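Local coordinates for Cg9734-pa (Drosophila melanogaster, PDB 2BK9), which is a hexacoordinate heme globin that probably binds and carries oxygen, with a possible peroxidase activity, at residues 19-24 against 57-62; 25-30 against 64-69; 32-37 against 110-115. The protein carries 1 engineered substitution. All blocks are in the same frame, centred on the assembly; numbering follows the deposited sequence.

One helix, 20-34, takes part in all three contacts. Its first turn, with Thr-19 just before it (19-24), meets 57-62 in contact 1 after 32 intervening residues; its middle, 25-30, meets 64-69 in contact 2 after 33. Both pair it with helix 56-75, and the segments alternate along the chain, so the two closures cross instead of nesting. Contact 3 closes a longer loop, of 72 residues, bringing the end of helix 20-34 and the turn after it to helix 103-120; it crosses both others. Phe-58 and Leu-28 join contacts 1 and 2, Gln-30 and Asp-115 contacts 2 and 3. Together they tie helix 56-75, which supplies one of the two axial histidines, and helix 103-120 to one shared helix.

Contact 1. Residues 19-24 against 57-62; sequences TPTDSG and RFRAHA. With HEM (protoporphyrin IX containing Fe), chain B.
Gly-24 and Ala-62 meet where helix 20-34 passes helix 56-75, their CA atoms 4.3 Å apart. With no side chain on Gly-24, the Ala-62 methyl lies directly against the neighbouring backbone: its CB is 3.6 Å from the Gly-24 carbonyl carbon and equally close to the oxygen. No hydrogen bond crosses between the segments, and these two residues bury most of the shared surface. Nearer the outside, Thr-21 brings its CG2 methyl alongside the aliphatic part of Arg-59, 4.3 Å from CD. In the conformer described, Arg-59 bends at chi3 (-60°), and NH1 is hydrogen-bonded to the Ser-53 carbonyl oxygen; Thr-21 meets only the aliphatic shaft. One residue before Ala-62, His-61 leaves the helix on a different side. Its CG stands anti to the backbone N (chi1 -166°), which swings the imidazole to the heme, where NE2 binds iron at 2.0 Å. His-61 CD2 and CE1 are both 3.0 Å from the iron, a symmetric approach that directs NE2 squarely at the metal; the heme carbon CHA lies in the imidazole plane at its edge. Phe-42 meets this imidazole edge-to-face, and His-96 supplies the other axial nitrogen. The glycine-alanine approach is the close B/E helix crossing of the globin fold, here beside a bis-histidyl heme site.

Contact 2. Residues 25-30 against 64-69; sequences AAILTQ and RIIRVF. With HEM (protoporphyrin IX containing Fe), chain B.
The propionate carbon CAA of the heme lies above one face of the Arg-64 guanidinium, displaced from its centre. The ring of Phe-69 has the carbonyl oxygen of Ile-65, one turn back, in plane at its edge; its CE1 approaches the heme vinyl carbon CBB obliquely at 3.9 Å, and Trp-89 adds an edge-to-face partner. Arg-64 reaches its place with an extended chain from CG to NE, laying CD 3.5 Å from pyrrole carbon C3A. Val-68 meets the heme methyl CMB, its CB 3.8 Å away and both branches close behind. Between the segments the contact is wholly apolar and buried. Ile-27 stretches across with CG1 anti to the carbonyl carbon (chi1 -67°) and presents CD1 to two isoleucines, touching Ile-66 CD1 at 4.0 Å and Ile-65 CG2 at 4.3 Å. This is the B/E packing of the globin fold, continued beyond the close crossing at Gly-24, with the short segments running at 124° to one another on the distal side of the heme. Ile-65 serves both neighbours: CG2 and CD1 turn to helix 20-34, while CG1 sits 4.0 Å from heme C2B. In the conformer described, Leu-28 CD1 lies 4.2 Å from Ile-65 CD1. Behind this interface, Thr-29 folds OG1 back onto the Ala-25 carbonyl oxygen, which also accepts from the Thr-29 backbone N; the two donors come from opposite faces of the carbonyl plane. Ile-66 further packs on Trp-13 and Val-17 of helix 3-17.

Contact 3. Residues 32-37 against 110-115; sequences FNRFPS and KGVILD
The end of the globin B helix, where the chain turns from helix 20-34 into a short 3-10 segment, rests here on the G helix, 103-120. Phe-35, the first residue to leave helical backbone angles, and Arg-34 before it share one target, the CG2 methyl of Val-112. That methyl lies at the edge of the Phe-35 ring, near its plane, with CE2 4.2 Å away; the two side chains pass alongside one another, pointing opposite ways. In Phe-35, chi1 of -50° turns CG beside the backbone N, and the ring reaches toward helix 103-120; Arg-34 CB sits above one face of the ring, near its periphery. The arginine then runs on in an extended chain, passing Val-112 CG2 with CD at 4.4 Å. Its charged end spans to Asp-115 through a water: NH2 donates to the water oxygen at 3.0 Å, in the guanidinium plane, and the water donates to Asp-115 OD2 at 2.9 Å. Directly, NH2 and OD2 stand 5.2 Å apart, so the opposite charges are linked through the water instead of by a direct salt bridge. Gln-30 makes a second bridge, accepting from Arg-34 NE with OE1 and donating to Asp-115 OD2 with NE2. On other sides of segment 110-115, Ile-113 packs on Phe-69 of helix 56-75, whereas Leu-114 touches Trp-131 and Lys-110 forms a salt bridge with Asp-136, both on helix 125-143.

Contact 1. Residues 19-24 against 57-62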
loop_
_atom_site.group_PDB
_atom_site.type_symbol
_atom_site.label_atom_id
_atom_site.label_comp_id
_atom_site.label_asym_id
_atom_site.label_seq_id
_atom_site.Cartn_x
_atom_site.Cartn_y
_atom_site.Cartn_z
ATOM N N THR A 19 5.887 -1.048 13.769
ATOM C CA THR A 19 4.540 -1.200 14.328
ATOM C C THR A 19 3.540 -1.504 13.228
ATOM O O THR A 19 2.722 -0.652 12.874
ATOM C CB THR A 19 4.090 0.029 15.118
ATOM O OG1 THR A 19 4.194 1.171 14.275
ATOM C CG2 THR A 19 4.983 0.282 16.302
ATOM N N PRO A 20 3.565 -2.694 12.675
ATOM C CA PRO A 20 2.616 -2.977 11.572
ATOM C C PRO A 20 1.155 -2.756 11.939
ATOM O O PRO A 20 0.398 -2.274 11.120
ATOM C CB PRO A 20 2.921 -4.434 11.214
ATOM C CG PRO A 20 4.334 -4.616 11.590
ATOM C CD PRO A 20 4.497 -3.818 12.851
ATOM N N THR A 21 0.763 -3.087 13.163
ATOM C CA THR A 21 -0.627 -2.953 13.564
ATOM C C THR A 21 -1.064 -1.488 13.478
ATOM O O THR A 21 -2.026 -1.148 12.786
ATOM C CB THR A 21 -0.836 -3.514 14.956
ATOM O OG1 THR A 21 -0.455 -4.889 14.987
ATOM C CG2 THR A 21 -2.279 -3.445 15.369
ATOM N N ASP A 22 -0.349 -0.618 14.155
ATOM C CA ASP A 22 -0.744 0.796 14.140
ATOM C C ASP A 22 -0.570 1.439 12.790
ATOM O O ASP A 22 -1.379 2.260 12.374
ATOM C CB ASP A 22 0.042 1.572 15.175
ATOM C CG ASP A 22 -0.419 1.323 16.587
ATOM O OD1 ASP A 22 -1.470 0.706 16.833
ATOM O OD2 ASP A 22 0.284 1.748 17.506
ATOM N N SER A 23 0.538 1.125 12.117
ATOM C CA SER A 23 0.835 1.763 10.844
ATOM C C SER A 23 -0.199 1.348 9.794
ATOM O O SER A 23 -0.710 2.164 9.041
ATOM C CB SER A 23 2.252 1.429 10.399
ATOM O OG SER A 23 3.169 1.947 11.341
ATOM N N GLY A 24 -0.468 0.055 9.747
ATOM C CA GLY A 24 -1.508 -0.425 8.828
ATOM C C GLY A 24 -2.882 0.125 9.173
ATOM O O GLY A 24 -3.647 0.445 8.268
ATOM N N ARG A 57 -10.505 -9.023 10.735
ATOM C CA ARG A 57 -10.307 -8.991 9.313
ATOM C C ARG A 57 -9.746 -7.657 8.851
ATOM O O ARG A 57 -8.954 -7.611 7.920
ATOM C CB ARG A 57 -11.595 -9.393 8.612
ATOM C CG ARG A 57 -11.852 -10.881 8.753
ATOM C CD ARG A 57 -13.087 -11.357 8.025
ATOM N NE ARG A 57 -13.116 -12.823 7.982
ATOM C CZ ARG A 57 -13.355 -13.623 9.013
ATOM N NH1 ARG A 57 -13.671 -13.136 10.192
ATOM N NH2 ARG A 57 -13.312 -14.958 8.865
ATOM N N PHE A 58 -10.165 -6.557 9.470
ATOM C CA PHE A 58 -9.515 -5.301 9.216
ATOM C C PHE A 58 -8.035 -5.401 9.510
ATOM O O PHE A 58 -7.189 -4.994 8.719
ATOM C CB PHE A 58 -10.173 -4.217 10.056
ATOM C CG PHE A 58 -9.478 -2.885 9.999
ATOM C CD1 PHE A 58 -9.928 -1.861 9.188
ATOM C CD2 PHE A 58 -8.384 -2.637 10.794
ATOM C CE1 PHE A 58 -9.273 -0.657 9.162
ATOM C CE2 PHE A 58 -7.723 -1.427 10.746
ATOM C CZ PHE A 58 -8.208 -0.413 9.945
ATOM N N ARG A 59 -7.708 -5.960 10.663
ATOM C CA ARG A 59 -6.307 -6.083 11.075
ATOM C C ARG A 59 -5.502 -6.930 10.099
ATOM O O ARG A 59 -4.368 -6.604 9.807
ATOM C CB ARG A 59 -6.224 -6.651 12.482
ATOM C CG ARG A 59 -6.430 -5.610 13.526
ATOM C CD ARG A 59 -5.770 -5.952 14.848
ATOM N NE ARG A 59 -6.329 -7.198 15.321
ATOM C CZ ARG A 59 -7.489 -7.305 15.962
ATOM N NH1 ARG A 59 -8.210 -6.241 16.250
ATOM N NH2 ARG A 59 -7.952 -8.484 16.322
ATOM N N ALA A 60 -6.126 -7.976 9.568
ATOM C CA ALA A 60 -5.450 -8.810 8.628
ATOM C C ALA A 60 -5.120 -8.030 7.352
ATOM O O ALA A 60 -4.033 -8.157 6.827
ATOM C CB ALA A 60 -6.326 -10.022 8.316
ATOM N N HIS A 61 -6.067 -7.250 6.836
ATOM C CA HIS A 61 -5.782 -6.506 5.611
ATOM C C HIS A 61 -4.763 -5.398 5.850
ATOM O O HIS A 61 -3.894 -5.149 5.031
ATOM C CB HIS A 61 -7.070 -5.945 4.973
ATOM C CG HIS A 61 -6.865 -5.484 3.571
ATOM N ND1 HIS A 61 -6.527 -4.197 3.232
ATOM C CD2 HIS A 61 -6.919 -6.158 2.403
ATOM C CE1 HIS A 61 -6.372 -4.125 1.916
ATOM N NE2 HIS A 61 -6.617 -5.296 1.385
ATOM N N ALA A 62 -4.900 -4.720 7.001
ATOM C CA ALA A 62 -3.962 -3.688 7.351
ATOM C C ALA A 62 -2.530 -4.242 7.374
ATOM O O ALA A 62 -1.569 -3.634 6.897
ATOM C CB ALA A 62 -4.377 -3.081 8.674
HETATM C CHA HEM B . -7.677 -8.872 0.084
HETATM C CHB HEM B . -3.327 -6.845 -0.229
HETATM C CHC HEM B . -5.429 -2.803 -1.621
HETATM C CHD HEM B . -9.755 -4.666 -0.874
HETATM C C1A HEM B . -6.321 -8.679 0.047
HETATM C C2A HEM B . -5.316 -9.736 0.173
HETATM C C3A HEM B . -4.083 -9.189 0.068
HETATM C C4A HEM B . -4.308 -7.780 -0.083
HETATM C CMA HEM B . -2.678 -9.819 0.118
HETATM C CAA HEM B . -5.665 -11.215 0.372
HETATM C CBA HEM B . -6.114 -11.847 -0.945
HETATM C CGA HEM B . -6.556 -13.250 -0.621
HETATM O O1A HEM B . -7.704 -13.439 -0.120
HETATM O O2A HEM B . -5.772 -14.181 -0.871
HETATM C C1B HEM B . -3.513 -5.530 -0.585
HETATM C C2B HEM B . -2.445 -4.626 -0.906
HETATM C C3B HEM B . -3.042 -3.485 -1.300
HETATM C C4B HEM B . -4.459 -3.684 -1.288
HETATM C CMB HEM B . -0.983 -4.952 -0.781
HETATM C CAB HEM B . -2.412 -2.247 -1.814
HETATM C CBB HEM B . -1.246 -1.761 -1.434
HETATM C C1C HEM B . -6.781 -2.932 -1.557
HETATM C C2C HEM B . -7.778 -1.933 -1.925
HETATM C C3C HEM B . -8.987 -2.425 -1.657
HETATM C C4C HEM B . -8.789 -3.761 -1.158
HETATM C CMC HEM B . -7.435 -0.572 -2.528
HETATM C CAC HEM B . -10.283 -1.689 -1.870
HETATM C CBC HEM B . -11.411 -1.844 -1.209
HETATM C C1D HEM B . -9.591 -5.966 -0.527
HETATM C C2D HEM B . -10.629 -6.889 -0.347
HETATM C C3D HEM B . -10.027 -8.142 -0.047
HETATM C C4D HEM B . -8.611 -7.891 -0.095
HETATM C CMD HEM B . -12.117 -6.588 -0.398
HETATM C CAD HEM B . -10.758 -9.430 0.222
HETATM C CBD HEM B . -11.203 -9.532 1.647
HETATM C CGD HEM B . -11.959 -10.786 1.954
HETATM O O1D HEM B . -12.515 -10.902 3.072
HETATM O O2D HEM B . -12.012 -11.693 1.081
HETATM N NA HEM B . -5.676 -7.502 -0.141
HETATM N NB HEM B . -4.759 -4.938 -0.823
HETATM N NC HEM B . -7.431 -4.047 -1.094
HETATM N ND HEM B . -8.370 -6.589 -0.385
HETATM FE FE HEM B . -6.563 -5.783 -0.575
#

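Contact 2. Residues 25-30 against 64-69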
loop_
_atom_site.group_PDB
_atom_site.type_symbol
_atom_site.label_atom_id
_atom_site.label_comp_id
_atom_site.label_asym_id
_atom_site.label_seq_id
_atom_site.Cartn_x
_atom_site.Cartn_y
_atom_site.Cartn_z
ATOM N N ALA A 25 -3.199 0.242 10.454
ATOM C CA ALA A 25 -4.492 0.788 10.843
ATOM C C ALA A 25 -4.594 2.265 10.480
ATOM O O ALA A 25 -5.675 2.722 10.109
ATOM C CB ALA A 25 -4.730 0.631 12.311
ATOM N N ALA A 26 -3.488 2.998 10.543
ATOM C CA ALA A 26 -3.516 4.404 10.130
ATOM C C ALA A 26 -3.851 4.517 8.643
ATOM O O ALA A 26 -4.640 5.364 8.216
ATOM C CB ALA A 26 -2.202 5.097 10.452
ATOM N N ILE A 27 -3.234 3.676 7.830
ATOM C CA ILE A 27 -3.515 3.635 6.418
ATOM C C ILE A 27 -4.971 3.290 6.168
ATOM O O ILE A 27 -5.694 4.003 5.448
ATOM C CB ILE A 27 -2.580 2.655 5.696
ATOM C CG1 ILE A 27 -1.141 3.149 5.720
ATOM C CG2 ILE A 27 -3.074 2.376 4.289
ATOM C CD1 ILE A 27 -0.102 2.133 5.271
ATOM N N LEU A 28 -5.432 2.178 6.738
ATOM C CA LEU A 28 -6.745 1.707 6.349
ATOM C C LEU A 28 -7.879 2.513 6.965
ATOM O O LEU A 28 -8.884 2.748 6.302
ATOM C CB LEU A 28 -6.759 0.204 6.612
ATOM C CG LEU A 28 -7.707 -0.658 5.854
ATOM C CD1 LEU A 28 -7.517 -0.576 4.346
ATOM C CD2 LEU A 28 -7.636 -2.081 6.324
ATOM N N THR A 29 -7.737 2.976 8.202
ATOM C CA THR A 29 -8.754 3.881 8.717
ATOM C C THR A 29 -8.844 5.160 7.875
ATOM O O THR A 29 -9.946 5.633 7.624
ATOM C CB THR A 29 -8.607 4.245 10.191
ATOM O OG1 THR A 29 -7.359 4.899 10.414
ATOM C CG2 THR A 29 -8.770 3.047 11.100
ATOM N N GLN A 30 -7.708 5.701 7.433
ATOM C CA GLN A 30 -7.754 6.923 6.648
ATOM C C GLN A 30 -8.423 6.666 5.297
ATOM O O GLN A 30 -9.194 7.480 4.806
ATOM C CB GLN A 30 -6.339 7.531 6.477
ATOM C CG GLN A 30 -6.360 8.793 5.608
ATOM C CD GLN A 30 -5.052 9.506 5.296
ATOM O OE1 GLN A 30 -5.051 10.453 4.484
ATOM N NE2 GLN A 30 -3.952 9.148 5.933
ATOM N N ARG A 64 -1.456 -6.962 5.888
ATOM C CA ARG A 64 -1.052 -7.339 4.547
ATOM C C ARG A 64 -0.442 -6.183 3.818
ATOM O O ARG A 64 0.532 -6.359 3.108
ATOM C CB ARG A 64 -2.247 -7.882 3.753
ATOM C CG ARG A 64 -2.581 -9.365 4.085
ATOM C CD ARG A 64 -3.909 -9.877 3.546
ATOM N NE ARG A 64 -3.972 -11.337 3.682
ATOM C CZ ARG A 64 -4.890 -12.029 4.319
ATOM N NH1 ARG A 64 -5.954 -11.466 4.843
ATOM N NH2 ARG A 64 -4.757 -13.341 4.363
ATOM N N ILE A 65 -1.034 -5.011 3.906
ATOM C CA ILE A 65 -0.461 -3.870 3.190
ATOM C C ILE A 65 0.972 -3.647 3.690
ATOM O O ILE A 65 1.888 -3.449 2.908
ATOM C CB ILE A 65 -1.344 -2.631 3.409
ATOM C CG1 ILE A 65 -2.685 -2.793 2.694
ATOM C CG2 ILE A 65 -0.622 -1.395 2.933
ATOM C CD1 ILE A 65 -3.698 -1.748 3.034
ATOM N N ILE A 66 1.154 -3.623 5.005
ATOM C CA ILE A 66 2.507 -3.416 5.551
ATOM C C ILE A 66 3.479 -4.520 5.113
ATOM O O ILE A 66 4.602 -4.237 4.700
ATOM C CB ILE A 66 2.469 -3.276 7.094
ATOM C CG1 ILE A 66 1.621 -2.068 7.509
ATOM C CG2 ILE A 66 3.892 -3.177 7.620
ATOM C CD1 ILE A 66 2.104 -0.720 7.046
ATOM N N ARG A 67 3.047 -5.769 5.191
ATOM C CA ARG A 67 3.940 -6.875 4.863
ATOM C C ARG A 67 4.299 -6.922 3.398
ATOM O O ARG A 67 5.418 -7.276 3.051
ATOM C CB ARG A 67 3.358 -8.178 5.372
ATOM C CG ARG A 67 3.508 -8.281 6.924
ATOM C CD ARG A 67 3.077 -9.613 7.526
ATOM N NE ARG A 67 1.626 -9.701 7.674
ATOM C CZ ARG A 67 0.938 -9.175 8.681
ATOM N NH1 ARG A 67 1.514 -8.446 9.645
ATOM N NH2 ARG A 67 -0.368 -9.349 8.699
ATOM N N VAL A 68 3.359 -6.602 2.509
ATOM C CA VAL A 68 3.664 -6.600 1.103
ATOM C C VAL A 68 4.636 -5.467 0.758
ATOM O O VAL A 68 5.539 -5.661 -0.048
ATOM C CB VAL A 68 2.357 -6.533 0.261
ATOM C CG1 VAL A 68 2.628 -6.334 -1.210
ATOM C CG2 VAL A 68 1.551 -7.831 0.471
ATOM N N PHE A 69 4.443 -4.292 1.340
ATOM C CA PHE A 69 5.460 -3.267 1.184
ATOM C C PHE A 69 6.802 -3.695 1.752
ATOM O O PHE A 69 7.829 -3.459 1.147
ATOM C CB PHE A 69 4.991 -1.939 1.789
ATOM C CG PHE A 69 4.239 -1.116 0.792
ATOM C CD1 PHE A 69 2.889 -1.129 0.707
ATOM C CD2 PHE A 69 4.928 -0.430 -0.211
ATOM C CE1 PHE A 69 2.243 -0.372 -0.265
ATOM C CE2 PHE A 69 4.269 0.295 -1.145
ATOM C CZ PHE A 69 2.917 0.333 -1.146
HETATM C CHA HEM B . -7.677 -8.872 0.084
HETATM C CHB HEM B . -3.327 -6.845 -0.229
HETATM C CHC HEM B . -5.429 -2.803 -1.621
HETATM C CHD HEM B . -9.755 -4.666 -0.874
HETATM C C1A HEM B . -6.321 -8.679 0.047
HETATM C C2A HEM B . -5.316 -9.736 0.173
HETATM C C3A HEM B . -4.083 -9.189 0.068
HETATM C C4A HEM B . -4.308 -7.780 -0.083
HETATM C CMA HEM B . -2.678 -9.819 0.118
HETATM C CAA HEM B . -5.665 -11.215 0.372
HETATM C CBA HEM B . -6.114 -11.847 -0.945
HETATM C CGA HEM B . -6.556 -13.250 -0.621
HETATM O O1A HEM B . -7.704 -13.439 -0.120
HETATM O O2A HEM B . -5.772 -14.181 -0.871
HETATM C C1B HEM B . -3.513 -5.530 -0.585
HETATM C C2B HEM B . -2.445 -4.626 -0.906
HETATM C C3B HEM B . -3.042 -3.485 -1.300
HETATM C C4B HEM B . -4.459 -3.684 -1.288
HETATM C CMB HEM B . -0.983 -4.952 -0.781
HETATM C CAB HEM B . -2.412 -2.247 -1.814
HETATM C CBB HEM B . -1.246 -1.761 -1.434
HETATM C C1C HEM B . -6.781 -2.932 -1.557
HETATM C C2C HEM B . -7.778 -1.933 -1.925
HETATM C C3C HEM B . -8.987 -2.425 -1.657
HETATM C C4C HEM B . -8.789 -3.761 -1.158
HETATM C CMC HEM B . -7.435 -0.572 -2.528
HETATM C CAC HEM B . -10.283 -1.689 -1.870
HETATM C CBC HEM B . -11.411 -1.844 -1.209
HETATM C C1D HEM B . -9.591 -5.966 -0.527
HETATM C C2D HEM B . -10.629 -6.889 -0.347
HETATM C C3D HEM B . -10.027 -8.142 -0.047
HETATM C C4D HEM B . -8.611 -7.891 -0.095
HETATM C CMD HEM B . -12.117 -6.588 -0.398
HETATM C CAD HEM B . -10.758 -9.430 0.222
HETATM C CBD HEM B . -11.203 -9.532 1.647
HETATM C CGD HEM B . -11.959 -10.786 1.954
HETATM O O1D HEM B . -12.515 -10.902 3.072
HETATM O O2D HEM B . -12.012 -11.693 1.081
HETATM N NA HEM B . -5.676 -7.502 -0.141
HETATM N NB HEM B . -4.759 -4.938 -0.823
HETATM N NC HEM B . -7.431 -4.047 -1.094
HETATM N ND HEM B . -8.370 -6.589 -0.385
HETATM FE FE HEM B . -6.563 -5.783 -0.575
#

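Contact 3. Residues 32-37 against 110-115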
loop_
_atom_site.group_PDB
_atom_site.type_symbol
_atom_site.label_atom_id
_atom_site.label_comp_id
_atom_site.label_asym_id
_atom_site.label_seq_id
_atom_site.Cartn_x
_atom_site.Cartn_y
_atom_site.Cartn_z
ATOM N N PHE A 32 -10.721 4.465 4.623
ATOM C CA PHE A 32 -12.169 4.347 4.783
ATOM C C PHE A 32 -12.828 5.642 5.258
ATOM O O PHE A 32 -13.980 5.889 4.939
ATOM C CB PHE A 32 -12.531 3.207 5.721
ATOM C CG PHE A 32 -12.117 1.867 5.246
ATOM C CD1 PHE A 32 -12.415 1.423 3.960
ATOM C CD2 PHE A 32 -11.440 0.995 6.092
ATOM C CE1 PHE A 32 -12.021 0.177 3.571
ATOM C CE2 PHE A 32 -11.074 -0.264 5.681
ATOM C CZ PHE A 32 -11.391 -0.676 4.446
ATOM N N ASN A 33 -12.104 6.448 6.026
ATOM C CA ASN A 33 -12.648 7.735 6.453
ATOM C C ASN A 33 -12.848 8.669 5.293
ATOM O O ASN A 33 -13.894 9.311 5.159
ATOM C CB ASN A 33 -11.667 8.336 7.480
ATOM C CG ASN A 33 -12.196 9.516 8.180
ATOM O OD1 ASN A 33 -13.394 9.641 8.398
ATOM N ND2 ASN A 33 -11.293 10.409 8.542
ATOM N N ARG A 34 -11.826 8.778 4.437
ATOM C CA ARG A 34 -11.909 9.663 3.251
ATOM C C ARG A 34 -12.793 9.071 2.157
ATOM O O ARG A 34 -13.461 9.810 1.471
ATOM C CB ARG A 34 -10.506 9.904 2.695
ATOM C CG ARG A 34 -9.604 10.736 3.557
ATOM C CD ARG A 34 -8.353 11.120 2.781
ATOM N NE ARG A 34 -7.372 11.833 3.546
ATOM C CZ ARG A 34 -7.505 13.094 3.956
ATOM N NH1 ARG A 34 -8.488 13.856 3.546
ATOM N NH2 ARG A 34 -6.545 13.616 4.729
ATOM N N PHE A 35 -12.745 7.757 2.002
ATOM C CA PHE A 35 -13.337 7.079 0.856
ATOM C C PHE A 35 -14.192 5.900 1.343
ATOM O O PHE A 35 -13.844 4.741 1.140
ATOM C CB PHE A 35 -12.247 6.659 -0.110
ATOM C CG PHE A 35 -11.283 7.756 -0.452
ATOM C CD1 PHE A 35 -11.678 8.855 -1.184
ATOM C CD2 PHE A 35 -9.969 7.705 -0.009
ATOM C CE1 PHE A 35 -10.788 9.859 -1.475
ATOM C CE2 PHE A 35 -9.064 8.719 -0.324
ATOM C CZ PHE A 35 -9.489 9.776 -1.051
ATOM N N PRO A 36 -15.292 6.204 2.028
ATOM C CA PRO A 36 -16.090 5.159 2.670
ATOM C C PRO A 36 -16.714 4.121 1.765
ATOM O O PRO A 36 -17.034 3.046 2.242
ATOM C CB PRO A 36 -17.174 5.936 3.398
ATOM C CG PRO A 36 -17.232 7.249 2.734
ATOM C CD PRO A 36 -15.794 7.542 2.370
ATOM N N SER A 37 -16.862 4.407 0.489
ATOM C CA SER A 37 -17.441 3.412 -0.391
ATOM C C SER A 37 -16.636 2.115 -0.355
ATOM O O SER A 37 -17.211 1.044 -0.498
ATOM C CB SER A 37 -17.501 3.952 -1.803
ATOM O OG SER A 37 -16.224 4.063 -2.368
ATOM N N LYS A 110 -3.404 5.049 -2.547
ATOM C CA LYS A 110 -2.036 5.513 -2.818
ATOM C C LYS A 110 -1.726 6.795 -2.054
ATOM O O LYS A 110 -0.684 6.931 -1.401
ATOM C CB LYS A 110 -1.864 5.764 -4.320
ATOM C CG LYS A 110 -0.518 6.184 -4.818
ATOM C CD LYS A 110 -0.605 6.497 -6.360
ATOM C CE LYS A 110 0.705 6.426 -7.097
ATOM N NZ LYS A 110 0.490 7.081 -8.422
ATOM N N GLY A 111 -2.620 7.775 -2.153
ATOM C CA GLY A 111 -2.380 9.017 -1.497
ATOM C C GLY A 111 -2.360 8.875 -0.002
ATOM O O GLY A 111 -1.602 9.531 0.688
ATOM N N VAL A 112 -3.166 7.966 0.520
ATOM C CA VAL A 112 -3.229 7.722 1.963
ATOM C C VAL A 112 -1.972 7.036 2.444
ATOM O O VAL A 112 -1.437 7.412 3.484
ATOM C CB VAL A 112 -4.450 6.904 2.269
ATOM C CG1 VAL A 112 -4.356 6.292 3.617
ATOM C CG2 VAL A 112 -5.749 7.715 2.039
ATOM N N ILE A 113 -1.451 6.068 1.707
ATOM C CA ILE A 113 -0.180 5.429 2.084
ATOM C C ILE A 113 0.922 6.467 2.162
ATOM O O ILE A 113 1.677 6.530 3.126
ATOM C CB ILE A 113 0.188 4.332 1.059
ATOM C CG1 ILE A 113 -0.789 3.159 1.182
ATOM C CG2 ILE A 113 1.625 3.870 1.260
ATOM C CD1 ILE A 113 -0.655 2.194 0.031
ATOM N N LEU A 114 1.040 7.296 1.133
ATOM C CA LEU A 114 2.097 8.298 1.124
ATOM C C LEU A 114 1.924 9.308 2.256
ATOM O O LEU A 114 2.908 9.707 2.879
ATOM C CB LEU A 114 2.158 8.971 -0.245
ATOM C CG LEU A 114 2.735 8.055 -1.347
ATOM C CD1 LEU A 114 2.449 8.647 -2.709
ATOM C CD2 LEU A 114 4.217 7.811 -1.162
ATOM N N ASP A 115 0.688 9.664 2.567
ATOM C CA ASP A 115 0.411 10.551 3.665
ATOM C C ASP A 115 0.875 9.937 5.003
ATOM O O ASP A 115 1.514 10.594 5.820
ATOM C CB ASP A 115 -1.081 10.843 3.686
ATOM C CG ASP A 115 -1.475 11.722 4.756
ATOM O OD1 ASP A 115 -1.251 12.943 4.583
ATOM O OD2 ASP A 115 -1.974 11.292 5.837
HETATM O O HOH W 1 -4.325 12.759 6.520
#